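Local structure of Lin2722 protein (Listeria innocua, 3DS8) at residues T72-S77 with L108-E113; W79-M84 with D118-T123. The protein is of unknown function but has an alpha/beta hydrolase fold and is probably a hydrolase. One frame throughout, in Å; residues are numbered along the deposited sequence.

Contact 1: T72-S77 with L108-E113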
ATOM      1  N   THR A  72       7.069  13.600   2.177  1.00 16.33           N
ATOM      2  CA  THR A  72       7.535  12.372   2.800  1.00 16.16           C
ATOM      3  C   THR A  72       6.346  11.481   3.152  1.00 16.50           C
ATOM      4  O   THR A  72       5.248  11.956   3.408  1.00 15.74           O
ATOM      5  CB  THR A  72       8.302  12.652   4.122  1.00 16.80           C
ATOM      6  OG1 THR A  72       7.399  13.187   5.110  1.00 18.42           O
ATOM      7  CG2 THR A  72       9.415  13.659   3.866  1.00 14.56           C
ATOM      8  N   PRO A  73       6.580  10.180   3.169  1.00 15.73           N
ATOM      9  CA  PRO A  73       5.470   9.288   3.452  1.00 16.70           C
ATOM     10  C   PRO A  73       4.895   9.498   4.849  1.00 15.35           C
ATOM     11  O   PRO A  73       3.692   9.265   5.038  1.00 14.78           O
ATOM     12  CB  PRO A  73       6.048   7.905   3.273  1.00 16.18           C
ATOM     13  CG  PRO A  73       7.488   8.035   3.239  1.00 16.01           C
ATOM     14  CD  PRO A  73       7.835   9.459   2.881  1.00 17.00           C
ATOM     15  N   ASP A  74       5.713   9.922   5.820  1.00 16.49           N
ATOM     16  CA  ASP A  74       5.131  10.178   7.138  1.00 17.59           C
ATOM     17  C   ASP A  74       4.289  11.441   7.162  1.00 16.64           C
ATOM     18  O   ASP A  74       3.259  11.480   7.867  1.00 18.52           O
ATOM     19  CB  ASP A  74       6.150  10.082   8.293  1.00 18.94           C
ATOM     20  CG  ASP A  74       7.284  11.021   8.191  1.00 25.44           C
ATOM     21  OD1 ASP A  74       7.677  11.415   7.087  1.00 34.82           O
ATOM     22  OD2 ASP A  74       7.863  11.304   9.274  1.00 35.54           O
ATOM     23  N   ASP A  75       4.636  12.455   6.357  1.00 15.11           N
ATOM     24  CA  ASP A  75       3.713  13.597   6.180  1.00 15.46           C
ATOM     25  C   ASP A  75       2.398  13.171   5.490  1.00 13.63           C
ATOM     26  O   ASP A  75       1.276  13.556   5.935  1.00 13.59           O
ATOM     27  CB  ASP A  75       4.358  14.713   5.406  1.00 15.45           C
ATOM     28  CG  ASP A  75       5.306  15.550   6.288  1.00 17.95           C
ATOM     29  OD1 ASP A  75       5.219  15.482   7.519  1.00 25.92           O
ATOM     30  OD2 ASP A  75       6.125  16.247   5.750  1.00 21.75           O
ATOM     31  N   TRP A  76       2.531  12.358   4.459  1.00 13.66           N
ATOM     32  CA  TRP A  76       1.342  11.797   3.801  1.00 13.50           C
ATOM     33  C   TRP A  76       0.436  11.054   4.805  1.00 13.88           C
ATOM     34  O   TRP A  76      -0.789  11.223   4.797  1.00 12.87           O
ATOM     35  CB  TRP A  76       1.734  10.863   2.659  1.00 13.01           C
ATOM     36  CG  TRP A  76       2.072  11.560   1.393  1.00 11.88           C
ATOM     37  CD1 TRP A  76       2.284  12.883   1.184  1.00 14.73           C
ATOM     38  CD2 TRP A  76       2.250  10.919   0.138  1.00 13.28           C
ATOM     39  NE1 TRP A  76       2.598  13.116  -0.149  1.00 13.17           N
ATOM     40  CE2 TRP A  76       2.573  11.914  -0.812  1.00 13.57           C
ATOM     41  CE3 TRP A  76       2.130   9.587  -0.281  1.00 15.94           C
ATOM     42  CZ2 TRP A  76       2.822  11.615  -2.161  1.00 13.31           C
ATOM     43  CZ3 TRP A  76       2.357   9.292  -1.629  1.00 14.73           C
ATOM     44  CH2 TRP A  76       2.721  10.301  -2.541  1.00 13.32           C
ATOM     45  N   SER A  77       1.023  10.204   5.628  1.00 14.04           N
ATOM     46  CA  SER A  77       0.234   9.451   6.611  1.00 14.75           C
ATOM     47  C   SER A  77      -0.557  10.347   7.547  1.00 14.87           C
ATOM     48  O   SER A  77      -1.720  10.059   7.851  1.00 14.97           O
ATOM     49  CB  SER A  77       1.140   8.550   7.400  1.00 16.56           C
ATOM     50  OG  SER A  77       0.423   7.785   8.349  1.00 21.04           O
ATOM     51  N   LEU A 108       0.708   4.202   3.767  1.00 13.16           N
ATOM     52  CA  LEU A 108      -0.175   3.231   4.385  1.00 13.91           C
ATOM     53  C   LEU A 108       0.476   2.484   5.548  1.00 13.72           C
ATOM     54  O   LEU A 108      -0.217   2.057   6.456  1.00 13.66           O
ATOM     55  CB  LEU A 108      -0.701   2.249   3.341  1.00 13.88           C
ATOM     56  CG  LEU A 108      -1.696   2.769   2.295  1.00 13.81           C
ATOM     57  CD1 LEU A 108      -1.925   1.740   1.179  1.00 16.99           C
ATOM     58  CD2 LEU A 108      -3.021   3.183   2.972  1.00 15.57           C
ATOM     59  N   THR A 109       1.778   2.209   5.442  1.00 14.40           N
ATOM     60  CA  THR A 109       2.498   1.470   6.471  1.00 13.88           C
ATOM     61  C   THR A 109       2.651   2.329   7.750  1.00 13.44           C
ATOM     62  O   THR A 109       2.373   1.868   8.872  1.00 14.20           O
ATOM     63  CB  THR A 109       3.852   1.009   5.935  1.00 14.18           C
ATOM     64  OG1 THR A 109       3.632   0.185   4.782  1.00 14.59           O
ATOM     65  CG2 THR A 109       4.672   0.230   7.010  1.00 16.40           C
ATOM     66  N   TYR A 110       2.992   3.588   7.594  1.00 13.02           N
ATOM     67  CA  TYR A 110       2.903   4.512   8.727  1.00 14.02           C
ATOM     68  C   TYR A 110       1.484   4.558   9.301  1.00 13.18           C
ATOM     69  O   TYR A 110       1.294   4.550  10.505  1.00 13.93           O
ATOM     70  CB  TYR A 110       3.306   5.936   8.308  1.00 15.89           C
ATOM     71  CG  TYR A 110       4.772   6.158   8.304  1.00 15.62           C
ATOM     72  CD1 TYR A 110       5.462   6.294   9.495  1.00 15.58           C
ATOM     73  CD2 TYR A 110       5.484   6.246   7.110  1.00 16.26           C
ATOM     74  CE1 TYR A 110       6.835   6.507   9.492  1.00 18.27           C
ATOM     75  CE2 TYR A 110       6.855   6.469   7.102  1.00 15.97           C
ATOM     76  CZ  TYR A 110       7.519   6.584   8.284  1.00 15.69           C
ATOM     77  OH  TYR A 110       8.894   6.829   8.340  1.00 18.21           O
ATOM     78  N   TYR A 111       0.466   4.619   8.438  1.00 13.06           N
ATOM     79  CA  TYR A 111      -0.943   4.643   8.931  1.00 13.89           C
ATOM     80  C   TYR A 111      -1.275   3.374   9.733  1.00 13.31           C
ATOM     81  O   TYR A 111      -1.891   3.414  10.786  1.00 13.83           O
ATOM     82  CB  TYR A 111      -1.861   4.783   7.717  1.00 13.33           C
ATOM     83  CG  TYR A 111      -3.339   4.960   8.016  1.00 14.82           C
ATOM     84  CD1 TYR A 111      -3.919   6.223   8.059  1.00 14.85           C
ATOM     85  CD2 TYR A 111      -4.158   3.840   8.214  1.00 16.45           C
ATOM     86  CE1 TYR A 111      -5.305   6.351   8.306  1.00 15.48           C
ATOM     87  CE2 TYR A 111      -5.530   3.945   8.465  1.00 16.02           C
ATOM     88  CZ  TYR A 111      -6.093   5.193   8.505  1.00 18.57           C
ATOM     89  OH  TYR A 111      -7.441   5.251   8.715  1.00 15.75           O
ATOM     90  N   ALA A 112      -0.821   2.231   9.238  1.00 14.08           N
ATOM     91  CA  ALA A 112      -1.036   0.966   9.893  1.00 14.34           C
ATOM     92  C   ALA A 112      -0.382   0.915  11.260  1.00 15.59           C
ATOM     93  O   ALA A 112      -0.957   0.331  12.217  1.00 15.15           O
ATOM     94  CB  ALA A 112      -0.489  -0.160   9.014  1.00 15.25           C
ATOM     95  N   GLU A 113       0.816   1.483  11.360  1.00 15.47           N
ATOM     96  CA  GLU A 113       1.527   1.489  12.635  1.00 16.22           C
ATOM     97  C   GLU A 113       1.077   2.554  13.609  1.00 17.56           C
ATOM     98  O   GLU A 113       1.187   2.339  14.831  1.00 17.21           O
ATOM     99  CB  GLU A 113       3.056   1.546  12.439  1.00 15.90           C
ATOM    100  CG  GLU A 113       3.603   0.245  11.859  1.00 13.88           C
ATOM    101  CD  GLU A 113       5.088   0.135  11.913  1.00 16.47           C
ATOM    102  OE1 GLU A 113       5.752   1.188  12.075  1.00 17.39           O
ATOM    103  OE2 GLU A 113       5.601  -1.023  11.825  1.00 16.48           O
TER

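Contact 2: W79-M84 with D118-T123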
ATOM      1  N   TRP A  79      -1.542  13.459   6.924  1.00 14.11           N
ATOM      2  CA  TRP A  79      -2.600  14.091   6.130  1.00 14.57           C
ATOM      3  C   TRP A  79      -3.729  13.108   5.778  1.00 14.43           C
ATOM      4  O   TRP A  79      -4.918  13.474   5.785  1.00 13.98           O
ATOM      5  CB  TRP A  79      -2.030  14.738   4.876  1.00 16.08           C
ATOM      6  CG  TRP A  79      -1.006  15.752   5.169  1.00 17.66           C
ATOM      7  CD1 TRP A  79      -0.889  16.521   6.298  1.00 21.36           C
ATOM      8  CD2 TRP A  79       0.070  16.126   4.313  1.00 16.43           C
ATOM      9  NE1 TRP A  79       0.237  17.334   6.206  1.00 22.80           N
ATOM     10  CE2 TRP A  79       0.834  17.110   4.991  1.00 20.80           C
ATOM     11  CE3 TRP A  79       0.473  15.727   3.049  1.00 16.13           C
ATOM     12  CZ2 TRP A  79       1.966  17.703   4.415  1.00 21.94           C
ATOM     13  CZ3 TRP A  79       1.615  16.305   2.488  1.00 17.91           C
ATOM     14  CH2 TRP A  79       2.319  17.298   3.149  1.00 20.17           C
ATOM     15  N   LEU A  80      -3.354  11.870   5.489  1.00 13.95           N
ATOM     16  CA  LEU A  80      -4.329  10.805   5.257  1.00 14.79           C
ATOM     17  C   LEU A  80      -5.223  10.606   6.482  1.00 14.99           C
ATOM     18  O   LEU A  80      -6.443  10.501   6.335  1.00 14.62           O
ATOM     19  CB  LEU A  80      -3.607   9.510   4.897  1.00 14.34           C
ATOM     20  CG  LEU A  80      -4.440   8.252   4.646  1.00 14.38           C
ATOM     21  CD1 LEU A  80      -5.364   8.496   3.460  1.00 14.27           C
ATOM     22  CD2 LEU A  80      -3.512   7.077   4.395  1.00 15.12           C
ATOM     23  N   LYS A  81      -4.630  10.556   7.676  1.00 16.25           N
ATOM     24  CA  LYS A  81      -5.411  10.441   8.923  1.00 16.64           C
ATOM     25  C   LYS A  81      -6.467  11.531   9.038  1.00 15.82           C
ATOM     26  O   LYS A  81      -7.609  11.276   9.355  1.00 15.63           O
ATOM     27  CB  LYS A  81      -4.487  10.493  10.162  1.00 17.88           C
ATOM     28  CG  LYS A  81      -5.118  10.966  11.513  1.00 22.22           C
ATOM     29  CD  LYS A  81      -5.658   9.832  12.252  1.00 27.88           C
ATOM     30  CE  LYS A  81      -5.959  10.160  13.726  1.00 26.84           C
ATOM     31  NZ  LYS A  81      -6.062  11.586  14.192  1.00 30.34           N
ATOM     32  N   ILE A  82      -6.081  12.767   8.750  1.00 15.84           N
ATOM     33  CA  ILE A  82      -7.002  13.896   8.843  1.00 15.83           C
ATOM     34  C   ILE A  82      -8.180  13.683   7.886  1.00 15.16           C
ATOM     35  O   ILE A  82      -9.343  13.865   8.256  1.00 14.72           O
ATOM     36  CB  ILE A  82      -6.281  15.235   8.557  1.00 15.40           C
ATOM     37  CG1 ILE A  82      -5.258  15.525   9.683  1.00 18.02           C
ATOM     38  CG2 ILE A  82      -7.281  16.383   8.404  1.00 15.52           C
ATOM     39  CD1 ILE A  82      -4.261  16.651   9.348  1.00 17.37           C
ATOM     40  N   ALA A  83      -7.865  13.263   6.677  1.00 16.08           N
ATOM     41  CA  ALA A  83      -8.877  12.984   5.655  1.00 16.01           C
ATOM     42  C   ALA A  83      -9.734  11.752   5.999  1.00 15.93           C
ATOM     43  O   ALA A  83     -10.965  11.741   5.761  1.00 15.12           O
ATOM     44  CB  ALA A  83      -8.206  12.818   4.309  1.00 16.20           C
HETATM   45  N   MSE A  84      -9.109  10.722   6.543  1.00 14.76           N
HETATM   46  CA  MSE A  84      -9.850   9.529   6.991  1.00 15.69           C
HETATM   47  C   MSE A  84     -10.794   9.811   8.162  1.00 16.28           C
HETATM   48  O   MSE A  84     -11.858   9.178   8.232  1.00 16.37           O
HETATM   49  CB  MSE A  84      -8.910   8.392   7.365  1.00 15.69           C
HETATM   50  CG  MSE A  84      -8.138   7.843   6.196  1.00 15.84           C
HETATM   51 SE   MSE A  84      -9.323   7.205   4.699  1.00 29.82          SE
HETATM   52  CE  MSE A  84      -9.347   8.854   3.558  1.00 20.31           C
ATOM     53  N   ASP A 118      -7.144   3.724  16.754  1.00 24.20           N
ATOM     54  CA  ASP A 118      -7.826   5.014  16.740  1.00 23.57           C
ATOM     55  C   ASP A 118      -9.205   4.835  16.123  1.00 22.35           C
ATOM     56  O   ASP A 118      -9.315   4.653  14.922  1.00 21.58           O
ATOM     57  CB  ASP A 118      -6.990   6.037  15.954  1.00 23.51           C
ATOM     58  CG  ASP A 118      -7.523   7.441  16.076  1.00 25.05           C
ATOM     59  OD1 ASP A 118      -8.758   7.600  16.276  1.00 24.08           O
ATOM     60  OD2 ASP A 118      -6.709   8.395  16.002  1.00 26.28           O
ATOM     61  N   LYS A 119     -10.244   4.914  16.964  1.00 21.99           N
ATOM     62  CA  LYS A 119     -11.627   4.702  16.540  1.00 22.65           C
ATOM     63  C   LYS A 119     -12.198   5.833  15.676  1.00 21.42           C
ATOM     64  O   LYS A 119     -13.266   5.687  15.118  1.00 21.58           O
ATOM     65  CB  LYS A 119     -12.525   4.468  17.763  1.00 23.94           C
ATOM     66  CG  LYS A 119     -12.233   3.139  18.460  1.00 26.50           C
ATOM     67  CD  LYS A 119     -12.825   3.089  19.846  1.00 27.08           C
ATOM     68  CE  LYS A 119     -12.407   1.801  20.587  1.00 30.42           C
ATOM     69  NZ  LYS A 119     -12.451   1.991  22.059  1.00 33.03           N
ATOM     70  N   THR A 120     -11.493   6.953  15.554  1.00 19.53           N
ATOM     71  CA  THR A 120     -11.970   8.049  14.698  1.00 19.32           C
ATOM     72  C   THR A 120     -11.604   7.873  13.222  1.00 18.17           C
ATOM     73  O   THR A 120     -12.066   8.638  12.377  1.00 16.81           O
ATOM     74  CB  THR A 120     -11.433   9.411  15.159  1.00 19.11           C
ATOM     75  OG1 THR A 120     -10.016   9.471  14.907  1.00 20.60           O
ATOM     76  CG2 THR A 120     -11.794   9.650  16.635  1.00 20.70           C
ATOM     77  N   VAL A 121     -10.754   6.892  12.902  1.00 17.48           N
ATOM     78  CA  VAL A 121     -10.485   6.589  11.491  1.00 17.57           C
ATOM     79  C   VAL A 121     -10.705   5.097  11.202  1.00 17.40           C
ATOM     80  O   VAL A 121     -10.644   4.292  12.124  1.00 17.70           O
ATOM     81  CB  VAL A 121      -9.035   7.001  11.080  1.00 16.44           C
ATOM     82  CG1 VAL A 121      -8.798   8.497  11.329  1.00 17.65           C
ATOM     83  CG2 VAL A 121      -8.000   6.155  11.825  1.00 19.67           C
ATOM     84  N   PRO A 122     -10.930   4.736   9.924  1.00 17.45           N
ATOM     85  CA  PRO A 122     -11.110   3.311   9.646  1.00 18.53           C
ATOM     86  C   PRO A 122      -9.827   2.516   9.909  1.00 19.19           C
ATOM     87  O   PRO A 122      -8.715   2.984   9.644  1.00 21.92           O
ATOM     88  CB  PRO A 122     -11.516   3.291   8.189  1.00 18.18           C
ATOM     89  CG  PRO A 122     -11.942   4.720   7.877  1.00 16.61           C
ATOM     90  CD  PRO A 122     -11.022   5.519   8.684  1.00 17.30           C
ATOM     91  N   THR A 123      -9.976   1.316  10.430  1.00 19.09           N
ATOM     92  CA  THR A 123      -8.817   0.476  10.684  1.00 19.76           C
ATOM     93  C   THR A 123      -8.381  -0.104   9.323  1.00 17.74           C
ATOM     94  O   THR A 123      -9.225  -0.588   8.568  1.00 15.59           O
ATOM     95  CB  THR A 123      -9.154  -0.718  11.583  1.00 20.65           C
ATOM     96  OG1 THR A 123     -10.170  -1.488  10.959  1.00 30.98           O
ATOM     97  CG2 THR A 123      -9.675  -0.304  12.876  1.00 21.80           C
TER
HETATM   98  O   HOH W   1      -7.506  10.970  16.500  1.00 54.53           O

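Contact 1: T72-S77 with L108-E113
The aromatic ring of Tyr110 is overlapped on one face by the CB methylene of Asp74, which sits almost over the middle of the six-membered ring. Asp74 CB lies 3.7 Å from the centroid of the Tyr110 ring and only 9° off the ring normal, a clear CH-pi contact. Pro73 also packs on this ring, obliquely: its carbonyl carbon C is 4.0 Å from Tyr110 CD2, and its CB approaches CE2. The aspartate meets the ring with its carbon, while its carboxylate turns back to its own helix start. Its CG stands between the backbone N and the carbonyl carbon (chi1 59°). Asp74 OD1 accepts a 2.7 Å hydrogen bond from OG1 of Thr72, the N-cap residue. OG1 comes in on the anti side of OD1, clearly tilted from the carboxylate plane. One side chain therefore serves the helix start through its oxygen and the interhelical contact through its methylene.

One turn further on, Ser77 fills the place where the backbones come nearest, its CA 5.5 Å from that of Tyr111. The small side chain lies against the other helix: Ser77 CB is 3.5 Å from Tyr110 CB. Ser77 OG is 3.2 Å from Tyr111 N, but the angle is too poor for a hydrogen bond, so this is a matter of close fit. Ser77 O stands at the edge of the Tyr111 ring, near its plane.

The axes of 73-77 and 108-113 approach to 8.3 Å and cross at -56°. Helix 103-114, which follows the apparent nucleophile elbow, is thus held between several elements: helix 73-91 at this contact, strand 123-130, whose Leu127 meets Leu108 and Ala112, and helix 156-163, whose Tyr160 and Phe161 also meet the Tyr110 ring.

Contact 2: W79-M84 with D118-T123
Val121 CG1 pushes against the aliphatic part of Lys81, 3.5 Å from its CD, where a helix of the alpha/beta hydrolase fold meets the loop leading into strand 123-130. That loop makes a type I beta turn from Asp118 to Val121, and Asp118 also forms an Asx turn.

The inner half of the contact is apolar and close. CB of Met84, a selenomethionine here, is 3.8 Å from Pro122 CD and also touches Val121 CG1, so the valine branch lies against both Lys81 and Met84, which are three residues apart on the helix. Beyond CB the Met84 chain leads away from the loop, toward Phe64 and Met96 of the sheet. Tyr111 backs Val121 as well.

The outer half is looser and wet. The side chains of Lys81 and Asp118 cross at about a right angle, and the carbon CE comes nearer to the acid than the amine does. Lys81 NZ and Asp118 OD2 are 3.7 Å apart, a long salt bridge, which a water also spans, accepting from Lys81 NZ at 2.8 Å and donating to Asp118 OD2 at 2.7 Å. The amine also has a salt bridge to Glu85 OE2, so it is shared between two carboxylates. The last bond of the lysine is almost eclipsed (chi4 17°), which calls for some reserve about the exact place of NZ.

Asp118 divides its work by oxygen: OD2 faces the lysine and water, while OD1 holds the turn. Asp118 OD1 accepts from Thr120 N at 2.9 Å and from Thr120 OG1 at 2.6 Å, both donors reaching it from the same face of the carboxylate plane.

The two contacts have their centres about 11 Å apart and share helix 73-91: contact 1 uses its first turn, contact 2 a stretch further along. Their segments alternate in sequence, 72-77, 79-84, 108-113, 118-123, so the helix is met first by helix 103-114 and then by the loop running from that helix into strand 123-130. Tyr111 joins the two sites directly, its OH lying 2.8 Å from Pro122 O, a probable hydrogen bond, and its ring packing on Leu80. One helix thus packs against both the helix after the apparent nucleophile elbow and the loop that returns the chain to the central sheet.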